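Local structure of peroxiredoxin 6 (Arenicola marina, 2V2G) at residues V44-L49 with K78-D83; R51-E56 with D83-S88. The protein probably reduces hydrogen peroxide and organic hydroperoxides to water and alcohols as a thiol-specific peroxidase of the Prx6 subfamily. The protein carries 1 engineered substitution. All blocks are in the same frame, centred on the assembly; numbering follows the deposited sequence.

How the contacts relate
Both contacts join helix 43-54 to helix 74-88, and their centres lie about 8 Å apart. Contact 1 pairs 44-49 with 78-83, at the N-terminal end of helix 43-54 that holds Ser45 and the benzoic acid. Contact 2 pairs 51-56 with 83-88, one to two turns further along both helices. Asp83 belongs to both. Between them the packing is continuous: Val84 CG1 lies 3.6 Å from Leu49 C, and Leu87 CD1 lies 3.6 Å from Thr47 CA. Between nearest atoms, the side chain of Val84 is about 7 Å from that of Ser45, and that of Leu87 about 10 Å from a bound benzoic acid. Both contacts also touch the second subunit.

Contact 1 (V44-L49 with K78-D83); sequences VSTTEL and KEWSED. Engineered in segment 44-49: Ser45 (natural residue Cys). With BEZ (benzoic acid), chain E.
Trp80 carries this contact. Its CG is anti to the backbone N (chi1 179°), so CB sends the indole from helix 74-88 toward helix 43-54. At the ring edge, Trp80 NE1 donates a hydrogen bond to Thr46 OG1 at 3.0 Å. The acceptor lies nearly in the indole plane, and the N-H...O angle is 147°. Thr46 OG1 is also hydrogen-bonded to Thr42 O, so two partners hold it. Further round the edge, Trp80 CZ2 lies 3.8 Å from Ser45 C and 3.9 Å from Ser45 CB. At the far end of the benzo ring, Leu49 CD2 reaches Trp80 CZ3 at 3.5 Å, the Leu49 and Trp80 side chains crossing at about a right angle.

Ser45 is engineered. It replaces the cysteine predicted to form the sulfenic acid intermediate. Its OG is hydrogen-bonded to Arg128. Benzoic acid occupies the pocket at the helix start. Val44 N donates to BEZ O1 at 3.0 Å. Ser45 N donates to BEZ O2 at 2.9 Å. The two oxygens of its carboxyl group thus meet consecutive N-H groups. The helix N-terminus and Arg128, also hydrogen-bonded to the benzoic acid, would probably favour a negative charge there.

The short helix segments cross at -74°, with axes 10.4 Å apart. Around them, Phe41 meets Trp80 edge-to-face, Leu49 packs on Ile98 of strand 98-100, and Tyr212 of the second subunit packs on Thr46 and Trp80.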
ATOM      1  N   VAL A  44      -9.008  -4.439  15.859  1.00 22.77           N
ATOM      2  CA  VAL A  44      -8.386  -4.672  14.509  1.00 23.20           C
ATOM      3  C   VAL A  44      -6.907  -5.018  14.620  1.00 23.23           C
ATOM      4  O   VAL A  44      -6.436  -5.911  13.957  1.00 23.53           O
ATOM      5  CB  VAL A  44      -8.633  -3.479  13.519  1.00 23.24           C
ATOM      6  CG1 VAL A  44      -7.742  -3.590  12.237  1.00 24.56           C
ATOM      7  CG2 VAL A  44     -10.178  -3.413  13.204  1.00 25.12           C
ATOM      8  N   SER A  45      -6.212  -4.266  15.470  1.00 22.68           N
ATOM      9  CA  SER A  45      -4.780  -4.473  15.704  1.00 23.59           C
ATOM     10  C   SER A  45      -4.523  -5.908  16.149  1.00 23.19           C
ATOM     11  O   SER A  45      -3.533  -6.540  15.697  1.00 24.14           O
ATOM     12  CB  SER A  45      -4.236  -3.529  16.733  1.00 24.79           C
ATOM     13  OG  SER A  45      -4.275  -2.180  16.268  1.00 23.95           O
ATOM     14  N   THR A  46      -5.413  -6.423  16.967  1.00 22.45           N
ATOM     15  CA  THR A  46      -5.283  -7.818  17.463  1.00 23.30           C
ATOM     16  C   THR A  46      -5.463  -8.788  16.311  1.00 23.56           C
ATOM     17  O   THR A  46      -4.672  -9.734  16.126  1.00 22.89           O
ATOM     18  CB  THR A  46      -6.233  -8.129  18.638  1.00 23.95           C
ATOM     19  OG1 THR A  46      -6.104  -7.148  19.649  1.00 22.96           O
ATOM     20  CG2 THR A  46      -5.915  -9.513  19.348  1.00 22.61           C
ATOM     21  N   THR A  47      -6.508  -8.583  15.493  1.00 23.19           N
ATOM     22  CA  THR A  47      -6.663  -9.430  14.289  1.00 23.14           C
ATOM     23  C   THR A  47      -5.448  -9.398  13.345  1.00 23.28           C
ATOM     24  O   THR A  47      -5.104 -10.400  12.723  1.00 23.76           O
ATOM     25  CB  THR A  47      -7.966  -9.095  13.473  1.00 24.07           C
ATOM     26  OG1 THR A  47      -7.831  -7.863  12.761  1.00 25.38           O
ATOM     27  CG2 THR A  47      -9.186  -9.054  14.424  1.00 22.48           C
ATOM     28  N   GLU A  48      -4.817  -8.215  13.196  1.00 23.30           N
ATOM     29  CA  GLU A  48      -3.673  -8.059  12.304  1.00 23.28           C
ATOM     30  C   GLU A  48      -2.411  -8.766  12.793  1.00 22.75           C
ATOM     31  O   GLU A  48      -1.816  -9.591  12.043  1.00 23.67           O
ATOM     32  CB  GLU A  48      -3.375  -6.591  12.085  1.00 24.11           C
ATOM     33  CG  GLU A  48      -4.393  -5.922  11.221  1.00 23.84           C
ATOM     34  CD  GLU A  48      -3.956  -4.484  10.957  1.00 25.78           C
ATOM     35  OE1 GLU A  48      -3.533  -3.862  11.931  1.00 25.72           O
ATOM     36  OE2 GLU A  48      -3.958  -4.050   9.787  1.00 24.70           O
ATOM     37  N   LEU A  49      -2.025  -8.499  14.034  1.00 23.35           N
ATOM     38  CA  LEU A  49      -0.842  -9.195  14.591  1.00 23.04           C
ATOM     39  C   LEU A  49      -1.118 -10.691  14.687  1.00 22.68           C
ATOM     40  O   LEU A  49      -0.221 -11.503  14.496  1.00 25.15           O
ATOM     41  CB  LEU A  49      -0.379  -8.563  15.915  1.00 23.95           C
ATOM     42  CG  LEU A  49       0.537  -7.353  15.721  1.00 22.82           C
ATOM     43  CD1 LEU A  49      -0.106  -6.160  15.069  1.00 26.71           C
ATOM     44  CD2 LEU A  49       1.154  -6.942  17.075  1.00 25.07           C
ATOM     45  N   LYS A  78       3.980  -6.991  26.021  1.00 24.40           N
ATOM     46  CA  LYS A  78       4.097  -8.363  26.526  1.00 25.89           C
ATOM     47  C   LYS A  78       2.746  -8.928  26.964  1.00 24.92           C
ATOM     48  O   LYS A  78       2.400 -10.051  26.601  1.00 26.23           O
ATOM     49  CB  LYS A  78       5.177  -8.469  27.609  1.00 26.55           C
ATOM     50  CG  LYS A  78       6.590  -8.569  26.977  1.00 29.57           C
ATOM     51  CD  LYS A  78       7.734  -8.738  27.992  1.00 29.81           C
ATOM     52  CE  LYS A  78       9.104  -8.285  27.411  1.00 31.35           C
ATOM     53  NZ  LYS A  78      10.100  -8.281  28.527  1.00 34.40           N
ATOM     54  N   GLU A  79       1.960  -8.131  27.680  1.00 25.26           N
ATOM     55  CA  GLU A  79       0.653  -8.577  28.141  1.00 24.83           C
ATOM     56  C   GLU A  79      -0.307  -8.771  26.971  1.00 23.95           C
ATOM     57  O   GLU A  79      -0.975  -9.790  26.839  1.00 25.05           O
ATOM     58  CB  GLU A  79       0.036  -7.575  29.090  1.00 24.10           C
ATOM     59  CG  GLU A  79      -1.273  -8.083  29.692  1.00 26.29           C
ATOM     60  CD  GLU A  79      -1.964  -7.089  30.619  1.00 27.99           C
ATOM     61  OE1 GLU A  79      -1.481  -5.947  30.767  1.00 31.84           O
ATOM     62  OE2 GLU A  79      -3.022  -7.464  31.180  1.00 34.96           O
ATOM     63  N   TRP A  80      -0.369  -7.774  26.116  1.00 23.51           N
ATOM     64  CA  TRP A  80      -1.249  -7.874  24.963  1.00 23.39           C
ATOM     65  C   TRP A  80      -0.872  -9.004  24.007  1.00 23.04           C
ATOM     66  O   TRP A  80      -1.738  -9.556  23.341  1.00 23.58           O
ATOM     67  CB  TRP A  80      -1.282  -6.535  24.243  1.00 23.35           C
ATOM     68  CG  TRP A  80      -2.143  -6.522  23.022  1.00 23.43           C
ATOM     69  CD1 TRP A  80      -3.466  -6.861  22.928  1.00 23.04           C
ATOM     70  CD2 TRP A  80      -1.731  -6.145  21.720  1.00 23.73           C
ATOM     71  NE1 TRP A  80      -3.901  -6.670  21.644  1.00 23.24           N
ATOM     72  CE2 TRP A  80      -2.855  -6.243  20.875  1.00 22.53           C
ATOM     73  CE3 TRP A  80      -0.517  -5.713  21.177  1.00 24.15           C
ATOM     74  CZ2 TRP A  80      -2.802  -5.925  19.510  1.00 24.08           C
ATOM     75  CZ3 TRP A  80      -0.467  -5.397  19.803  1.00 25.10           C
ATOM     76  CH2 TRP A  80      -1.600  -5.530  18.992  1.00 23.25           C
ATOM     77  N   SER A  81       0.407  -9.337  23.917  1.00 22.84           N
ATOM     78  CA  SER A  81       0.842 -10.392  23.045  1.00 23.99           C
ATOM     79  C   SER A  81       0.104 -11.737  23.368  1.00 22.82           C
ATOM     80  O   SER A  81      -0.143 -12.527  22.478  1.00 23.29           O
ATOM     81  CB  SER A  81       2.361 -10.583  23.088  1.00 23.84           C
ATOM     82  OG  SER A  81       3.070  -9.541  22.459  1.00 28.23           O
ATOM     83  N   GLU A  82      -0.276 -11.956  24.638  1.00 23.37           N
ATOM     84  CA  GLU A  82      -1.051 -13.157  25.007  1.00 24.26           C
ATOM     85  C   GLU A  82      -2.442 -13.159  24.358  1.00 24.35           C
ATOM     86  O   GLU A  82      -2.963 -14.224  23.993  1.00 25.52           O
ATOM     87  CB  GLU A  82      -1.177 -13.263  26.523  1.00 24.09           C
ATOM     88  CG  GLU A  82       0.153 -13.518  27.252  1.00 26.69           C
ATOM     89  CD  GLU A  82       1.004 -14.648  26.608  1.00 31.67           C
ATOM     90  OE1 GLU A  82       0.497 -15.777  26.487  1.00 32.18           O
ATOM     91  OE2 GLU A  82       2.171 -14.418  26.217  1.00 34.72           O
ATOM     92  N   ASP A  83      -3.043 -11.986  24.219  1.00 23.56           N
ATOM     93  CA  ASP A  83      -4.317 -11.833  23.526  1.00 24.98           C
ATOM     94  C   ASP A  83      -4.119 -12.091  22.025  1.00 25.03           C
ATOM     95  O   ASP A  83      -4.943 -12.758  21.382  1.00 25.01           O
ATOM     96  CB  ASP A  83      -4.907 -10.430  23.730  1.00 24.75           C
ATOM     97  CG  ASP A  83      -5.397 -10.145  25.163  1.00 25.35           C
ATOM     98  OD1 ASP A  83      -5.374 -11.026  26.081  1.00 25.20           O
ATOM     99  OD2 ASP A  83      -5.807  -8.975  25.344  1.00 27.81           O
TER
HETATM  100  C   BEZ E1222      -8.513  -1.073  16.329  1.00 26.04           C
HETATM  101  O1  BEZ E1222      -9.733  -1.557  16.302  1.00 25.23           O
HETATM  102  O2  BEZ E1222      -7.372  -1.703  16.282  1.00 19.05           O
HETATM  103  C1  BEZ E1222      -8.556   0.404  16.479  1.00 27.89           C
HETATM  104  C2  BEZ E1222      -7.468   1.071  17.011  1.00 28.83           C
HETATM  105  C3  BEZ E1222      -7.531   2.429  17.156  1.00 29.04           C
HETATM  106  C4  BEZ E1222      -8.706   3.107  16.826  1.00 29.46           C
HETATM  107  C5  BEZ E1222      -9.807   2.449  16.262  1.00 31.69           C
HETATM  108  C6  BEZ E1222      -9.736   1.070  16.097  1.00 29.12           C

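Contact 2 (R51-E56 with D83-S88); sequences RVIQLE and DVKCLS
Ile53 fills the tight side of this contact. Its CG1 lies anti to the carbonyl carbon, and the chain then runs extended (chi2 179°), so Ile53 CD1 reaches Val84 CG1 at 3.7 Å. The two side chains cross obliquely. Ile53 CG2, the branch anti to the backbone N, meets Ser88 OG, also at 3.7 Å. Ser88 CB sits 3.9 Å from Ile53 CB. Ser88 OG turns back on its own helix and donates to Lys85 O at 2.7 Å, on a lone pair. It is also hydrogen-bonded to Val90 N. An alanine at Ser88 would probably leave the last turn of the helix and the start of the following loop less firmly held, because both of these bonds would be lost.

The two helices belong to the thioredoxin-like fold of peroxiredoxins, and the pairing joins the C-terminal ends of helix 43-54 and helix 74-88.

On the solvent side the link is polar and sparse. The exposed Gln54 extends its amide, and Gln54 NE2 donates to Ser88 O at 3.0 Å. This bond is fairly straight (167°), but the donor stands above the carbonyl plane. The same amide accepts at Gln54 OE1 from Arg51 NH1, 2.9 Å away.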
ATOM      1  N   ARG A  51      -2.991 -12.452  12.541  1.00 22.04           N
ATOM      2  CA  ARG A  51      -2.778 -12.872  11.174  1.00 22.00           C
ATOM      3  C   ARG A  51      -1.307 -13.050  10.830  1.00 21.44           C
ATOM      4  O   ARG A  51      -0.949 -13.979  10.099  1.00 22.40           O
ATOM      5  CB  ARG A  51      -3.486 -11.936  10.191  1.00 22.10           C
ATOM      6  CG  ARG A  51      -3.414 -12.385   8.770  1.00 21.44           C
ATOM      7  CD  ARG A  51      -3.928 -13.804   8.543  1.00 23.39           C
ATOM      8  NE  ARG A  51      -4.030 -14.191   7.129  1.00 23.81           N
ATOM      9  CZ  ARG A  51      -4.000 -15.437   6.716  1.00 24.67           C
ATOM     10  NH1 ARG A  51      -3.861 -16.405   7.587  1.00 23.98           N
ATOM     11  NH2 ARG A  51      -4.082 -15.690   5.413  1.00 23.27           N
ATOM     12  N   VAL A  52      -0.473 -12.099  11.263  1.00 22.02           N
ATOM     13  CA  VAL A  52       0.959 -12.215  11.020  1.00 23.03           C
ATOM     14  C   VAL A  52       1.537 -13.487  11.681  1.00 23.06           C
ATOM     15  O   VAL A  52       2.302 -14.209  11.026  1.00 23.11           O
ATOM     16  CB  VAL A  52       1.705 -10.926  11.401  1.00 23.89           C
ATOM     17  CG1 VAL A  52       3.205 -11.096  11.165  1.00 23.84           C
ATOM     18  CG2 VAL A  52       1.183  -9.771  10.530  1.00 22.52           C
ATOM     19  N   ILE A  53       1.137 -13.800  12.901  1.00 23.65           N
ATOM     20  CA  ILE A  53       1.519 -15.102  13.519  1.00 22.65           C
ATOM     21  C   ILE A  53       1.092 -16.270  12.595  1.00 23.60           C
ATOM     22  O   ILE A  53       1.895 -17.166  12.308  1.00 21.85           O
ATOM     23  CB  ILE A  53       0.958 -15.307  14.975  1.00 23.78           C
ATOM     24  CG1 ILE A  53       1.484 -14.162  15.882  1.00 23.60           C
ATOM     25  CG2 ILE A  53       1.220 -16.809  15.469  1.00 22.33           C
ATOM     26  CD1 ILE A  53       0.977 -14.266  17.269  1.00 22.55           C
ATOM     27  N   GLN A  54      -0.165 -16.241  12.097  1.00 23.34           N
ATOM     28  CA  GLN A  54      -0.624 -17.293  11.217  1.00 22.91           C
ATOM     29  C   GLN A  54       0.250 -17.464   9.967  1.00 22.29           C
ATOM     30  O   GLN A  54       0.401 -18.591   9.483  1.00 23.53           O
ATOM     31  CB  GLN A  54      -2.090 -17.139  10.805  1.00 23.47           C
ATOM     32  CG  GLN A  54      -3.084 -17.219  11.933  1.00 22.15           C
ATOM     33  CD  GLN A  54      -4.501 -16.866  11.493  1.00 22.19           C
ATOM     34  OE1 GLN A  54      -4.739 -16.466  10.338  1.00 22.55           O
ATOM     35  NE2 GLN A  54      -5.445 -17.016  12.419  1.00 21.76           N
ATOM     36  N   LEU A  55       0.793 -16.337   9.476  1.00 22.90           N
ATOM     37  CA  LEU A  55       1.613 -16.312   8.283  1.00 23.62           C
ATOM     38  C   LEU A  55       3.144 -16.387   8.575  1.00 23.67           C
ATOM     39  O   LEU A  55       3.946 -16.193   7.647  1.00 24.17           O
ATOM     40  CB  LEU A  55       1.304 -15.025   7.488  1.00 24.45           C
ATOM     41  CG  LEU A  55      -0.091 -14.974   6.874  1.00 24.22           C
ATOM     42  CD1 LEU A  55      -0.368 -13.539   6.289  1.00 24.67           C
ATOM     43  CD2 LEU A  55      -0.174 -16.034   5.778  1.00 25.17           C
ATOM     44  N   GLU A  56       3.572 -16.628   9.814  1.00 24.48           N
ATOM     45  CA  GLU A  56       4.989 -16.444  10.139  1.00 26.07           C
ATOM     46  C   GLU A  56       5.896 -17.376   9.289  1.00 25.76           C
ATOM     47  O   GLU A  56       6.940 -16.930   8.795  1.00 27.51           O
ATOM     48  CB  GLU A  56       5.223 -16.610  11.655  1.00 28.46           C
ATOM     49  CG  GLU A  56       5.776 -17.910  12.118  1.00 33.46           C
ATOM     50  CD  GLU A  56       7.306 -18.037  11.942  1.00 40.05           C
ATOM     51  OE1 GLU A  56       8.036 -16.991  11.942  1.00 45.12           O
ATOM     52  OE2 GLU A  56       7.771 -19.191  11.830  1.00 48.66           O
ATOM     53  N   ASP A  83      -3.043 -11.986  24.219  1.00 23.56           N
ATOM     54  CA  ASP A  83      -4.317 -11.833  23.526  1.00 24.98           C
ATOM     55  C   ASP A  83      -4.119 -12.091  22.025  1.00 25.03           C
ATOM     56  O   ASP A  83      -4.943 -12.758  21.382  1.00 25.01           O
ATOM     57  CB  ASP A  83      -4.907 -10.430  23.730  1.00 24.75           C
ATOM     58  CG  ASP A  83      -5.397 -10.145  25.163  1.00 25.35           C
ATOM     59  OD1 ASP A  83      -5.374 -11.026  26.081  1.00 25.20           O
ATOM     60  OD2 ASP A  83      -5.807  -8.975  25.344  1.00 27.81           O
ATOM     61  N   VAL A  84      -3.019 -11.570  21.468  1.00 24.62           N
ATOM     62  CA  VAL A  84      -2.698 -11.790  20.050  1.00 24.40           C
ATOM     63  C   VAL A  84      -2.530 -13.290  19.729  1.00 24.91           C
ATOM     64  O   VAL A  84      -3.064 -13.801  18.755  1.00 24.80           O
ATOM     65  CB  VAL A  84      -1.426 -11.005  19.622  1.00 24.14           C
ATOM     66  CG1 VAL A  84      -1.049 -11.321  18.198  1.00 25.92           C
ATOM     67  CG2 VAL A  84      -1.653  -9.505  19.740  1.00 23.39           C
ATOM     68  N   LYS A  85      -1.758 -13.989  20.554  1.00 24.87           N
ATOM     69  CA  LYS A  85      -1.578 -15.433  20.367  1.00 25.73           C
ATOM     70  C   LYS A  85      -2.931 -16.130  20.370  1.00 26.57           C
ATOM     71  O   LYS A  85      -3.199 -16.967  19.529  1.00 26.18           O
ATOM     72  CB  LYS A  85      -0.715 -16.006  21.500  1.00 26.35           C
ATOM     73  CG  LYS A  85       0.707 -15.560  21.499  1.00 26.50           C
ATOM     74  CD  LYS A  85       1.413 -16.022  22.724  1.00 26.97           C
ATOM     75  CE  LYS A  85       2.800 -15.518  22.731  1.00 29.33           C
ATOM     76  NZ  LYS A  85       3.506 -15.923  23.958  1.00 29.74           N
ATOM     77  N   CYS A  86      -3.784 -15.771  21.323  1.00 27.61           N
ATOM     78  CA  CYS A  86      -5.093 -16.395  21.443  1.00 28.04           C
ATOM     79  C   CYS A  86      -5.896 -16.301  20.133  1.00 27.69           C
ATOM     80  O   CYS A  86      -6.390 -17.297  19.605  1.00 26.72           O
ATOM     81  CB  CYS A  86      -5.842 -15.693  22.567  1.00 28.68           C
ATOM     82  SG  CYS A  86      -7.459 -16.362  22.887  1.00 34.83           S
ATOM     83  N   LEU A  87      -6.017 -15.085  19.639  1.00 26.87           N
ATOM     84  CA  LEU A  87      -6.783 -14.798  18.474  1.00 28.25           C
ATOM     85  C   LEU A  87      -6.155 -15.475  17.242  1.00 27.41           C
ATOM     86  O   LEU A  87      -6.850 -15.848  16.295  1.00 28.93           O
ATOM     87  CB  LEU A  87      -6.881 -13.278  18.303  1.00 29.91           C
ATOM     88  CG  LEU A  87      -8.206 -12.576  17.929  1.00 34.70           C
ATOM     89  CD1 LEU A  87      -7.964 -11.629  16.826  1.00 36.39           C
ATOM     90  CD2 LEU A  87      -9.361 -13.528  17.571  1.00 32.71           C
ATOM     91  N   SER A  88      -4.835 -15.615  17.229  1.00 26.03           N
ATOM     92  CA  SER A  88      -4.145 -16.252  16.115  1.00 24.77           C
ATOM     93  C   SER A  88      -4.499 -17.730  16.011  1.00 23.27           C
ATOM     94  O   SER A  88      -4.466 -18.278  14.905  1.00 23.19           O
ATOM     95  CB  SER A  88      -2.619 -16.147  16.210  1.00 23.91           C
ATOM     96  OG  SER A  88      -2.088 -17.096  17.121  1.00 23.28           O
TER